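Local coordinates for protein AlkZ (PDB 5UUJ) that belongs to the AlkZ-like family of DNA glycosylases, within the wider helix-turn-helix group, at residues S164-L169 / G173-G178; K75-A78 / T82-L85; L189-S192 / D197-K200. All coordinates share one frame; numbering follows the deposited sequence.

In AlkZ, a worked example of how a few small contacts hold neighbouring elements of a helical fold together, contact 1, at the C-terminal end of helix 162-172, touches both of the others. Its centre lies about 9 Å from that of contact 2, a beta hairpin, and the two touch: His177 N is 2.9 Å from Lys75 O, a probable hydrogen bond, and the Leu166 side chain packs on Trp77. Contact 3, about 13 Å from contact 1 between centres, meets it where Pro190 CG lies 3.4 Å from Gly173 O. Contacts 2 and 3 do not touch; their nearest atoms are about 6 Å apart, although Met74, which precedes Lys75, packs against both Pro190 and Trp198.

Contact 1: residues S164-L169 / G173-G178; sequences SVLKPL and GVLCHG
Val174 N reaches back to Leu169 O, 3.1 Å away and with 166° at the hydrogen, while Gly173 turns the chain out of helix 162-172 with a positive phi of 81°. On the side chains, CG2 of Val174 rests against Leu169 CB at 3.6 Å. With CG1 anti to the carbonyl carbon (chi1 -61°), CG2 falls between the backbone N and the carbonyl carbon, and it also lies 3.3 Å from Leu169 O, beside the very carbonyl that its own backbone N-H binds. The positive phi of Gly173 and the bonds back into the last turn make a Schellman motif, and the apolar contact between Leu169 and Val174 is its usual companion. Helix 162-172 then gives way to strand 176-177, which pairs with strand 186-188, an order of elements consistent with a winged-helix unit. Leu175, just before the strand, points back toward the helix, its CD2 methyl pressing on Leu169 CB at 3.6 Å and on Leu169 CD2 at 3.8 Å. The same methyl approaches Leu166 CB more loosely, at 4.2 Å. Beyond the two segments, Thr124 of helix 117-130 packs on both Leu169 and Val174, and Trp77 lies against Leu166 and Leu175.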
loop_
_atom_site.group_PDB
_atom_site.type_symbol
_atom_site.label_atom_id
_atom_site.label_comp_id
_atom_site.label_asym_id
_atom_site.label_seq_id
_atom_site.Cartn_x
_atom_site.Cartn_y
_atom_site.Cartn_z
ATOM N N SER A 164 -6.608 17.096 -0.980
ATOM C CA SER A 164 -6.414 17.064 0.463
ATOM C C SER A 164 -7.742 16.900 1.208
ATOM O O SER A 164 -7.825 16.177 2.201
ATOM C CB SER A 164 -5.707 18.342 0.921
ATOM O OG SER A 164 -5.466 18.317 2.316
ATOM N N VAL A 165 -8.779 17.569 0.715
ATOM C CA VAL A 165 -10.072 17.600 1.389
ATOM C C VAL A 165 -10.834 16.282 1.250
ATOM O O VAL A 165 -11.651 15.941 2.103
ATOM C CB VAL A 165 -10.938 18.763 0.838
ATOM C CG1 VAL A 165 -12.351 18.734 1.413
ATOM C CG2 VAL A 165 -10.280 20.097 1.145
ATOM N N LEU A 166 -10.561 15.539 0.184
ATOM C CA LEU A 166 -11.288 14.301 -0.082
ATOM C C LEU A 166 -10.868 13.163 0.846
ATOM O O LEU A 166 -11.588 12.175 0.989
ATOM C CB LEU A 166 -11.092 13.871 -1.545
ATOM C CG LEU A 166 -9.687 13.444 -1.997
ATOM C CD1 LEU A 166 -9.392 11.986 -1.681
ATOM C CD2 LEU A 166 -9.500 13.679 -3.490
ATOM N N LYS A 167 -9.700 13.284 1.466
ATOM C CA LYS A 167 -9.122 12.155 2.189
ATOM C C LYS A 167 -9.913 11.763 3.444
ATOM O O LYS A 167 -10.148 10.576 3.670
ATOM C CB LYS A 167 -7.661 12.455 2.535
ATOM C CG LYS A 167 -6.801 12.595 1.289
ATOM C CD LYS A 167 -5.313 12.567 1.581
ATOM C CE LYS A 167 -4.524 12.716 0.287
ATOM N NZ LYS A 167 -3.064 12.577 0.487
ATOM N N PRO A 168 -10.331 12.746 4.264
ATOM C CA PRO A 168 -11.223 12.380 5.371
ATOM C C PRO A 168 -12.491 11.675 4.894
ATOM O O PRO A 168 -12.986 10.763 5.561
ATOM C CB PRO A 168 -11.563 13.728 6.012
ATOM C CG PRO A 168 -10.417 14.604 5.679
ATOM C CD PRO A 168 -9.892 14.149 4.348
ATOM N N LEU A 169 -13.004 12.097 3.743
ATOM C CA LEU A 169 -14.203 11.493 3.174
ATOM C C LEU A 169 -13.921 10.061 2.738
ATOM O O LEU A 169 -14.745 9.169 2.943
ATOM C CB LEU A 169 -14.714 12.318 1.990
ATOM C CG LEU A 169 -15.698 13.451 2.295
ATOM C CD1 LEU A 169 -15.196 14.349 3.404
ATOM C CD2 LEU A 169 -15.959 14.269 1.038
ATOM N N GLY A 173 -15.389 6.508 4.311
ATOM C CA GLY A 173 -16.042 5.557 3.430
ATOM C C GLY A 173 -17.208 6.103 2.628
ATOM O O GLY A 173 -18.087 5.338 2.234
ATOM N N VAL A 174 -17.222 7.410 2.375
ATOM C CA VAL A 174 -18.306 8.021 1.607
ATOM C C VAL A 174 -17.889 8.324 0.170
ATOM O O VAL A 174 -18.696 8.817 -0.615
ATOM C CB VAL A 174 -18.820 9.324 2.268
ATOM C CG1 VAL A 174 -19.360 9.034 3.659
ATOM C CG2 VAL A 174 -17.733 10.392 2.326
ATOM N N LEU A 175 -16.640 8.033 -0.183
ATOM C CA LEU A 175 -16.219 8.166 -1.573
ATOM C C LEU A 175 -15.064 7.244 -1.922
ATOM O O LEU A 175 -14.252 6.874 -1.073
ATOM C CB LEU A 175 -15.845 9.625 -1.903
ATOM C CG LEU A 175 -14.566 10.311 -1.403
ATOM C CD1 LEU A 175 -13.313 9.883 -2.144
ATOM C CD2 LEU A 175 -14.730 11.812 -1.558
ATOM N N CYS A 176 -15.026 6.868 -3.194
ATOM C CA CYS A 176 -13.944 6.081 -3.761
ATOM C C CYS A 176 -13.979 6.315 -5.260
ATOM O O CYS A 176 -14.871 7.002 -5.749
ATOM C CB CYS A 176 -14.101 4.596 -3.433
ATOM S SG CYS A 176 -15.621 3.854 -4.092
ATOM N N HIS A 177 -13.023 5.756 -5.992
ATOM C CA HIS A 177 -13.040 5.866 -7.445
ATOM C C HIS A 177 -14.210 5.091 -8.037
ATOM O O HIS A 177 -14.521 3.984 -7.597
ATOM C CB HIS A 177 -11.741 5.346 -8.057
ATOM C CG HIS A 177 -10.597 6.310 -7.982
ATOM N ND1 HIS A 177 -9.654 6.414 -8.976
ATOM C CD2 HIS A 177 -10.247 7.205 -7.029
ATOM C CE1 HIS A 177 -8.765 7.336 -8.644
ATOM N NE2 HIS A 177 -9.104 7.830 -7.465
ATOM N N GLY A 178 -14.851 5.679 -9.037
ATOM C CA GLY A 178 -15.769 4.946 -9.886
ATOM C C GLY A 178 -14.996 4.486 -11.104
ATOM O O GLY A 178 -13.776 4.646 -11.159
#

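Contact 2: residues K75-A78 / T82-L85; sequences KTWA and TLHL
Two first torsions bring Trp77 and Leu83 together: the indole swings beside its backbone N (chi1 -65°), whereas Leu83 extends with CG opposite its own N (chi1 -173°). The result is a CH-pi contact in which the CD1 methyl of Leu83 stands over one face of the indole, 4.0 Å from the centroid of the six-membered ring and almost on its normal. Farther along the same face of the sheet, Lys75 and Leu85 run side by side, with Lys75 CG 3.6 Å from Leu85 CD2.

These residues belong to a beta hairpin of strands 74-77 and 83-86, the latter being the middle strand of a small antiparallel sheet completed by strand 40-41. Thr76 and His84 form its hydrogen-bonded pair: Thr76 N donates to His84 O at 3.1 Å, and His84 N returns a shorter bond of 2.7 Å to Thr76 O. Toward the turn, Ala78 N adds a third backbone bond, 3.0 Å to Thr82 O. That oxygen has a second donor in the imidazole, for His84 ND1 lies 3.0 Å from Thr82 O, with the oxygen near the ring plane but the nitrogen standing 58° out of the carbonyl plane. Ala78 N and His84 ND1 thus come from opposite faces of the carbonyl. Ala78 CB also lies against His84, 4.0 Å from ND1.

Outside the hairpin, the Lys75 cation meets Trp45 and the Thr82 hydroxyl is bonded to Met79 O. The chemistry implies that Thr82 O, gripped by two N-H groups, ties the imidazole to the turn and restrains its rotation, while Lys75 offers its aliphatic stem to a leucine and its charge to an aromatic ring.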
loop_
_atom_site.group_PDB
_atom_site.type_symbol
_atom_site.label_atom_id
_atom_site.label_comp_id
_atom_site.label_asym_id
_atom_site.label_seq_id
_atom_site.Cartn_x
_atom_site.Cartn_y
_atom_site.Cartn_z
ATOM N N LYS A 75 -10.445 1.438 -5.628
ATOM C CA LYS A 75 -9.369 2.413 -5.524
ATOM C C LYS A 75 -9.825 3.555 -4.633
ATOM O O LYS A 75 -10.851 4.188 -4.891
ATOM C CB LYS A 75 -8.963 2.938 -6.904
ATOM C CG LYS A 75 -8.404 1.874 -7.832
ATOM C CD LYS A 75 -8.217 2.398 -9.249
ATOM C CE LYS A 75 -7.176 3.501 -9.305
ATOM N NZ LYS A 75 -6.878 3.910 -10.708
ATOM N N THR A 76 -9.065 3.808 -3.575
ATOM C CA THR A 76 -9.377 4.894 -2.662
ATOM C C THR A 76 -8.146 5.257 -1.842
ATOM O O THR A 76 -7.114 4.588 -1.915
ATOM C CB THR A 76 -10.547 4.520 -1.722
ATOM O OG1 THR A 76 -11.009 5.689 -1.035
ATOM C CG2 THR A 76 -10.129 3.455 -0.706
ATOM N N TRP A 77 -8.259 6.330 -1.069
ATOM C CA TRP A 77 -7.159 6.794 -0.237
ATOM C C TRP A 77 -7.213 6.101 1.114
ATOM O O TRP A 77 -8.249 6.099 1.776
ATOM C CB TRP A 77 -7.218 8.314 -0.083
ATOM C CG TRP A 77 -6.995 9.020 -1.379
ATOM C CD1 TRP A 77 -5.840 9.611 -1.799
ATOM C CD2 TRP A 77 -7.941 9.188 -2.440
ATOM N NE1 TRP A 77 -6.010 10.146 -3.053
ATOM C CE2 TRP A 77 -7.293 9.901 -3.470
ATOM C CE3 TRP A 77 -9.277 8.810 -2.619
ATOM C CZ2 TRP A 77 -7.933 10.247 -4.657
ATOM C CZ3 TRP A 77 -9.912 9.153 -3.800
ATOM C CH2 TRP A 77 -9.239 9.865 -4.804
ATOM N N ALA A 78 -6.093 5.499 1.502
ATOM C CA ALA A 78 -6.009 4.734 2.736
ATOM C C ALA A 78 -4.736 5.099 3.506
ATOM O O ALA A 78 -4.592 6.239 3.957
ATOM C CB ALA A 78 -6.059 3.238 2.435
ATOM N N THR A 82 -2.410 7.979 0.962
ATOM C CA THR A 82 -2.109 7.733 -0.447
ATOM C C THR A 82 -3.132 6.793 -1.085
ATOM O O THR A 82 -3.765 5.981 -0.406
ATOM C CB THR A 82 -0.702 7.130 -0.637
ATOM O OG1 THR A 82 -0.644 5.838 -0.031
ATOM C CG2 THR A 82 0.362 8.027 -0.020
ATOM N N LEU A 83 -3.278 6.915 -2.398
ATOM C CA LEU A 83 -4.201 6.089 -3.164
ATOM C C LEU A 83 -3.776 4.625 -3.158
ATOM O O LEU A 83 -2.652 4.300 -3.537
ATOM C CB LEU A 83 -4.287 6.605 -4.600
ATOM C CG LEU A 83 -5.338 5.956 -5.499
ATOM C CD1 LEU A 83 -6.735 6.269 -4.990
ATOM C CD2 LEU A 83 -5.163 6.427 -6.935
ATOM N N HIS A 84 -4.688 3.755 -2.729
ATOM C CA HIS A 84 -4.434 2.319 -2.635
ATOM C C HIS A 84 -5.475 1.505 -3.389
ATOM O O HIS A 84 -6.643 1.889 -3.458
ATOM C CB HIS A 84 -4.449 1.858 -1.174
ATOM C CG HIS A 84 -3.145 2.020 -0.456
ATOM N ND1 HIS A 84 -2.761 3.203 0.134
ATOM C CD2 HIS A 84 -2.157 1.129 -0.196
ATOM C CE1 HIS A 84 -1.579 3.041 0.710
ATOM N NE2 HIS A 84 -1.195 1.793 0.522
ATOM N N LEU A 85 -5.045 0.375 -3.940
ATOM C CA LEU A 85 -5.964 -0.698 -4.292
ATOM C C LEU A 85 -6.305 -1.455 -3.015
ATOM O O LEU A 85 -5.423 -1.715 -2.197
ATOM C CB LEU A 85 -5.351 -1.650 -5.325
ATOM C CG LEU A 85 -5.353 -1.216 -6.792
ATOM C CD1 LEU A 85 -4.402 -2.081 -7.595
ATOM C CD2 LEU A 85 -6.754 -1.297 -7.381
#

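Contact 3: residues L189-S192 / D197-K200; sequences LPAS and DWGK
Pro190 CB sits squarely over the benzene half of the Trp198 indole, 3.5 Å from the centroid of the six-membered ring and only 4° from its normal, an almost axial CH-pi contact. Its position is so central that all six atoms of that ring lie at nearly equal distances from it, CZ2 for instance at 3.7 Å. The pyrrole half is met by the next residue: Ala191 CA approaches Trp198 CD1 to 3.7 Å, and Ala191 CB is 3.9 Å from the same atom, so Ala191 lies beside the CD1 corner of the indole. Ala191 N lies over the same face as the proline, displaced toward the rim. The tryptophan can lay its ring along the helix start because its side chain is extended, chi1 -175°, carrying the indole away from its backbone N.

The surface that the ring lies against is the first turn of helix 190-194. Leu189 occupies the N-cap position and Pro190 the first helical place, a common site for proline because no backbone N-H is needed there. The helix follows strand 186-188, the middle strand of a three-stranded antiparallel sheet that, with helix 162-172, resembles a winged-helix unit; residues 197-200 belong to the irregular linker leading on to helix 204-219.

A second shell fixes the turn. The Ser192 hydroxyl donates to Leu189 O over 3.1 Å, from somewhat outside the carbonyl plane, and Ser192 N adds a weak bond of 3.2 Å to Leu189 O. Leu189 is in turn joined by backbone hydrogen bonding to Leu131. Around the indole, Met74 touches both Trp198 and Pro190, while Ala91 and Leu95 of helix 91-100 pack on Trp198.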
loop_
_atom_site.group_PDB
_atom_site.type_symbol
_atom_site.label_atom_id
_atom_site.label_comp_id
_atom_site.label_asym_id
_atom_site.label_seq_id
_atom_site.Cartn_x
_atom_site.Cartn_y
_atom_site.Cartn_z
ATOM N N LEU A 189 -20.054 6.452 -4.343
ATOM C CA LEU A 189 -20.242 5.931 -2.992
ATOM C C LEU A 189 -19.889 4.441 -2.937
ATOM O O LEU A 189 -20.445 3.650 -3.704
ATOM C CB LEU A 189 -21.688 6.146 -2.540
ATOM C CG LEU A 189 -22.019 5.788 -1.092
ATOM C CD1 LEU A 189 -21.416 6.811 -0.137
ATOM C CD2 LEU A 189 -23.521 5.694 -0.902
ATOM N N PRO A 190 -18.959 4.053 -2.043
ATOM C CA PRO A 190 -18.585 2.638 -1.908
ATOM C C PRO A 190 -19.780 1.708 -1.684
ATOM O O PRO A 190 -19.835 0.618 -2.261
ATOM C CB PRO A 190 -17.661 2.641 -0.685
ATOM C CG PRO A 190 -17.051 4.001 -0.692
ATOM C CD PRO A 190 -18.117 4.922 -1.197
ATOM N N ALA A 191 -20.732 2.144 -0.867
ATOM C CA ALA A 191 -21.900 1.329 -0.551
ATOM C C ALA A 191 -22.721 0.991 -1.797
ATOM O O ALA A 191 -23.154 -0.145 -1.963
ATOM C CB ALA A 191 -22.772 2.039 0.474
ATOM N N SER A 192 -22.927 1.968 -2.675
ATOM C CA SER A 192 -23.760 1.750 -3.855
ATOM C C SER A 192 -23.013 0.982 -4.948
ATOM O O SER A 192 -23.623 0.241 -5.717
ATOM C CB SER A 192 -24.273 3.086 -4.412
ATOM O OG SER A 192 -23.226 3.860 -4.971
ATOM N N ASP A 197 -20.865 -6.545 -0.880
ATOM C CA ASP A 197 -19.443 -6.661 -0.569
ATOM C C ASP A 197 -18.953 -5.547 0.354
ATOM O O ASP A 197 -17.853 -5.629 0.892
ATOM C CB ASP A 197 -18.610 -6.656 -1.852
ATOM C CG ASP A 197 -18.698 -7.963 -2.608
ATOM O OD1 ASP A 197 -18.720 -9.027 -1.956
ATOM O OD2 ASP A 197 -18.752 -7.925 -3.854
ATOM N N TRP A 198 -19.764 -4.507 0.530
ATOM C CA TRP A 198 -19.390 -3.395 1.394
ATOM C C TRP A 198 -19.997 -3.560 2.777
ATOM O O TRP A 198 -21.189 -3.327 2.974
ATOM C CB TRP A 198 -19.831 -2.064 0.788
ATOM C CG TRP A 198 -19.365 -0.878 1.569
ATOM C CD1 TRP A 198 -20.117 -0.089 2.392
ATOM C CD2 TRP A 198 -18.035 -0.345 1.604
ATOM N NE1 TRP A 198 -19.337 0.906 2.933
ATOM C CE2 TRP A 198 -18.056 0.769 2.466
ATOM C CE3 TRP A 198 -16.832 -0.702 0.989
ATOM C CZ2 TRP A 198 -16.916 1.530 2.728
ATOM C CZ3 TRP A 198 -15.703 0.054 1.249
ATOM C CH2 TRP A 198 -15.754 1.158 2.110
ATOM N N GLY A 199 -19.167 -3.965 3.732
ATOM C CA GLY A 199 -19.609 -4.147 5.100
ATOM C C GLY A 199 -19.680 -2.825 5.834
ATOM O O GLY A 199 -19.023 -1.853 5.456
ATOM N N LYS A 200 -20.497 -2.786 6.880
ATOM C CA LYS A 200 -20.612 -1.608 7.730
ATOM C C LYS A 200 -19.275 -1.380 8.418
ATOM O O LYS A 200 -18.615 -2.334 8.832
ATOM C CB LYS A 200 -21.727 -1.787 8.761
ATOM C CG LYS A 200 -23.051 -2.263 8.165
ATOM C CD LYS A 200 -23.945 -2.932 9.198
ATOM C CE LYS A 200 -24.600 -1.919 10.119
ATOM N NZ LYS A 200 -25.659 -2.554 10.954
#